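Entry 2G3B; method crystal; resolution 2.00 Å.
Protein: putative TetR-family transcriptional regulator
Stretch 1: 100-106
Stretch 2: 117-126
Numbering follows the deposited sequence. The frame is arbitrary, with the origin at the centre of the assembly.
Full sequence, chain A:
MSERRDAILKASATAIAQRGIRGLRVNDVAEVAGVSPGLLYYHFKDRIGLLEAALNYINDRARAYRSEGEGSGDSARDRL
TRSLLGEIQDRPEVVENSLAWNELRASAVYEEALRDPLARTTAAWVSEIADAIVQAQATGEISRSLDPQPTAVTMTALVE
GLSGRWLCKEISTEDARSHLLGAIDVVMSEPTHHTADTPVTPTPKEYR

Stretch 1, residues 100-106: AWNELRA
Stretch 2, residues 117-126: PLARTTAAWV

How are the two backbones arranged? Both stretches are helical throughout, 100-106 and 117-126, each a segment of a longer helix, with phi near -60° and psi near -45° and the usual i to i+4 ladder, such as Arg105 N to Trp101 O at 2.8 Å and Thr122 N to Leu118 O at 2.8 Å. Their N-to-C directions differ by 131°, a signed crossing angle of -131°, so they run roughly against each other but well off antiparallel. The axes come no closer than 11.1 Å, and the side chains meet across that gap. In register, Arg105 lies across from Leu118, with CA atoms 7.4 Å apart, the nearest such pair, and the contact buries 342 Å² in total.

What does Trp101 do at the start of the contact? Its CA-to-CB bond points sideways, but chi1 of -170° (t) and chi2 of -93° bring the indole end nearer to the second helix, where it sits as a knob among Leu118, Thr121, Thr122 and Trp125. Leu118, with chi1 180° (t) and chi2 52° (p), places Leu118 CD1 over one face of the Trp101 indole, 4.0 Å from the centroid of the Trp101 six-membered ring and 25° off its normal, a CH-pi contact between a methyl group and the aromatic cloud. The ring edge meets both threonines, each with chi1 in m: Trp101 CH2 is 3.8 Å from Thr121 CG2, and Trp101 CZ2 is 3.4 Å from Thr122 OG1. Trp125 (chi1 177°, t; chi2 22°) adds a looser apolar contact, its CE3 lying 4.4 Å from Trp101 CZ2.

Where does Leu104 enter? Its side chain (chi1 -69°, m; chi2 155°, t) starts toward the second helix, yet its nearest side-chain approach is Leu104 CB to Leu118 CD1, 5.0 Å. The closer approach is through its backbone, with Leu104 O 3.8 Å from Leu118 CD2.

How does Arg105 combine polar and apolar contacts? It also starts sideways, and chi angles of 166° (t), 74° (p), 60° (p) and -156° fold the chain so that the guanidinium reaches the other helix. Leu118 CD2 lies over one face of that flat group, 3.4 Å from Arg105 NH1. At its edge, Arg105 NH2 donates a weak hydrogen bond to Thr122 OG1, 3.0 Å long but bent to 124°. Thr122 OG1 itself donates to Leu118 O at 2.8 Å within its own helix, leaving its oxygen free to accept from the arginine.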

# COMPACT_ATOMS: atom_id res chain seq x y z
N ALA A 100 -4.21 6.70 -8.86
CA ALA A 100 -5.45 5.97 -9.18
C ALA A 100 -5.39 4.56 -8.61
O ALA A 100 -6.32 4.12 -7.96
CB ALA A 100 -5.68 5.92 -10.69
N TRP A 101 -4.23 3.89 -8.74
CA TRP A 101 -4.08 2.55 -8.19
C TRP A 101 -4.17 2.60 -6.66
O TRP A 101 -4.84 1.77 -6.07
CB TRP A 101 -2.72 1.96 -8.62
CG TRP A 101 -2.58 0.56 -8.31
CD1 TRP A 101 -2.02 0.01 -7.17
CD2 TRP A 101 -2.98 -0.53 -9.14
NE1 TRP A 101 -2.08 -1.37 -7.27
CE2 TRP A 101 -2.66 -1.72 -8.46
CE3 TRP A 101 -3.62 -0.62 -10.39
CZ2 TRP A 101 -2.92 -3.00 -9.00
CZ3 TRP A 101 -3.89 -1.88 -10.91
CH2 TRP A 101 -3.53 -3.06 -10.21
N ASN A 102 -3.46 3.53 -6.04
CA ASN A 102 -3.54 3.77 -4.60
C ASN A 102 -4.99 3.90 -4.10
O ASN A 102 -5.37 3.27 -3.10
CB ASN A 102 -2.76 5.06 -4.29
CG ASN A 102 -2.27 5.11 -2.85
OD1 ASN A 102 -2.78 5.88 -2.05
ND2 ASN A 102 -1.30 4.29 -2.52
N GLU A 103 -5.79 4.70 -4.83
CA GLU A 103 -7.23 4.87 -4.53
C GLU A 103 -8.03 3.58 -4.66
O GLU A 103 -8.81 3.22 -3.79
CB GLU A 103 -7.87 5.94 -5.44
CG GLU A 103 -7.47 7.37 -5.08
CD GLU A 103 -8.15 7.87 -3.80
OE1 GLU A 103 -9.18 7.28 -3.35
OE2 GLU A 103 -7.67 8.89 -3.26
N LEU A 104 -7.85 2.91 -5.77
CA LEU A 104 -8.55 1.63 -5.98
C LEU A 104 -8.18 0.57 -4.97
O LEU A 104 -9.06 -0.19 -4.47
CB LEU A 104 -8.23 1.12 -7.38
CG LEU A 104 -8.86 2.00 -8.47
CD1 LEU A 104 -8.07 1.88 -9.77
CD2 LEU A 104 -10.37 1.70 -8.71
N ARG A 105 -6.88 0.47 -4.69
CA ARG A 105 -6.42 -0.52 -3.65
C ARG A 105 -7.05 -0.22 -2.26
O ARG A 105 -7.56 -1.13 -1.58
CB ARG A 105 -4.88 -0.55 -3.60
CG ARG A 105 -4.32 -1.25 -2.38
CD ARG A 105 -4.48 -2.77 -2.45
NE ARG A 105 -3.79 -3.35 -3.60
CZ ARG A 105 -4.11 -4.51 -4.16
NH1 ARG A 105 -5.12 -5.26 -3.69
NH2 ARG A 105 -3.42 -4.92 -5.21
N ALA A 106 -7.06 1.05 -1.85
CA ALA A 106 -7.67 1.47 -0.58
C ALA A 106 -9.17 1.26 -0.57
O ALA A 106 -9.75 0.83 0.43
CB ALA A 106 -7.33 2.99 -0.27
N PRO A 117 -12.07 -7.63 -9.77
CA PRO A 117 -11.26 -7.01 -10.83
C PRO A 117 -9.84 -6.61 -10.38
O PRO A 117 -8.89 -6.84 -11.13
CB PRO A 117 -12.06 -5.73 -11.24
CG PRO A 117 -13.32 -5.81 -10.58
CD PRO A 117 -13.36 -6.93 -9.57
N LEU A 118 -9.71 -5.98 -9.21
CA LEU A 118 -8.39 -5.57 -8.73
C LEU A 118 -7.46 -6.78 -8.57
O LEU A 118 -6.28 -6.69 -8.87
CB LEU A 118 -8.49 -4.84 -7.37
CG LEU A 118 -7.21 -4.34 -6.68
CD1 LEU A 118 -6.34 -3.46 -7.64
CD2 LEU A 118 -7.56 -3.58 -5.41
N ALA A 119 -7.99 -7.87 -8.03
CA ALA A 119 -7.22 -9.13 -7.86
C ALA A 119 -6.74 -9.64 -9.22
O ALA A 119 -5.59 -10.07 -9.37
CB ALA A 119 -8.07 -10.19 -7.16
N ARG A 120 -7.60 -9.52 -10.23
CA ARG A 120 -7.26 -10.06 -11.56
C ARG A 120 -6.21 -9.19 -12.16
O ARG A 120 -5.28 -9.70 -12.76
CB ARG A 120 -8.48 -10.09 -12.48
CG ARG A 120 -9.43 -11.30 -12.23
CD ARG A 120 -10.53 -11.40 -13.29
NE ARG A 120 -11.52 -10.30 -13.24
CZ ARG A 120 -12.71 -10.35 -12.64
NH1 ARG A 120 -13.12 -11.41 -11.96
NH2 ARG A 120 -13.50 -9.29 -12.68
N THR A 121 -6.36 -7.86 -12.04
CA THR A 121 -5.36 -6.96 -12.62
C THR A 121 -4.03 -7.08 -11.87
O THR A 121 -2.98 -7.16 -12.49
CB THR A 121 -5.91 -5.49 -12.69
OG1 THR A 121 -7.10 -5.53 -13.45
CG2 THR A 121 -4.93 -4.53 -13.38
N THR A 122 -4.08 -7.17 -10.54
CA THR A 122 -2.85 -7.32 -9.75
C THR A 122 -2.16 -8.64 -10.14
O THR A 122 -0.91 -8.68 -10.30
CB THR A 122 -3.15 -7.31 -8.23
OG1 THR A 122 -3.76 -6.09 -7.90
CG2 THR A 122 -1.86 -7.51 -7.37
N ALA A 123 -2.96 -9.69 -10.37
CA ALA A 123 -2.40 -11.00 -10.75
C ALA A 123 -1.65 -10.93 -12.07
O ALA A 123 -0.62 -11.56 -12.23
CB ALA A 123 -3.49 -12.06 -10.79
N ALA A 124 -2.14 -10.12 -13.02
CA ALA A 124 -1.47 -9.92 -14.29
C ALA A 124 -0.10 -9.21 -14.10
O ALA A 124 0.90 -9.61 -14.69
CB ALA A 124 -2.40 -9.11 -15.23
N TRP A 125 -0.06 -8.20 -13.24
CA TRP A 125 1.20 -7.52 -12.93
C TRP A 125 2.18 -8.49 -12.27
O TRP A 125 3.36 -8.62 -12.67
CB TRP A 125 0.90 -6.32 -12.00
CG TRP A 125 2.09 -5.54 -11.52
CD1 TRP A 125 3.35 -5.47 -12.10
CD2 TRP A 125 2.13 -4.70 -10.34
NE1 TRP A 125 4.16 -4.63 -11.31
CE2 TRP A 125 3.44 -4.17 -10.23
CE3 TRP A 125 1.19 -4.41 -9.34
CZ2 TRP A 125 3.83 -3.31 -9.19
CZ3 TRP A 125 1.56 -3.57 -8.29
CH2 TRP A 125 2.87 -3.03 -8.22
N VAL A 126 1.70 -9.17 -11.25
CA VAL A 126 2.50 -10.19 -10.55
C VAL A 126 3.10 -11.24 -11.53
O VAL A 126 4.27 -11.61 -11.42
CB VAL A 126 1.60 -10.88 -9.50
CG1 VAL A 126 2.30 -12.16 -8.94
CG2 VAL A 126 1.33 -9.89 -8.30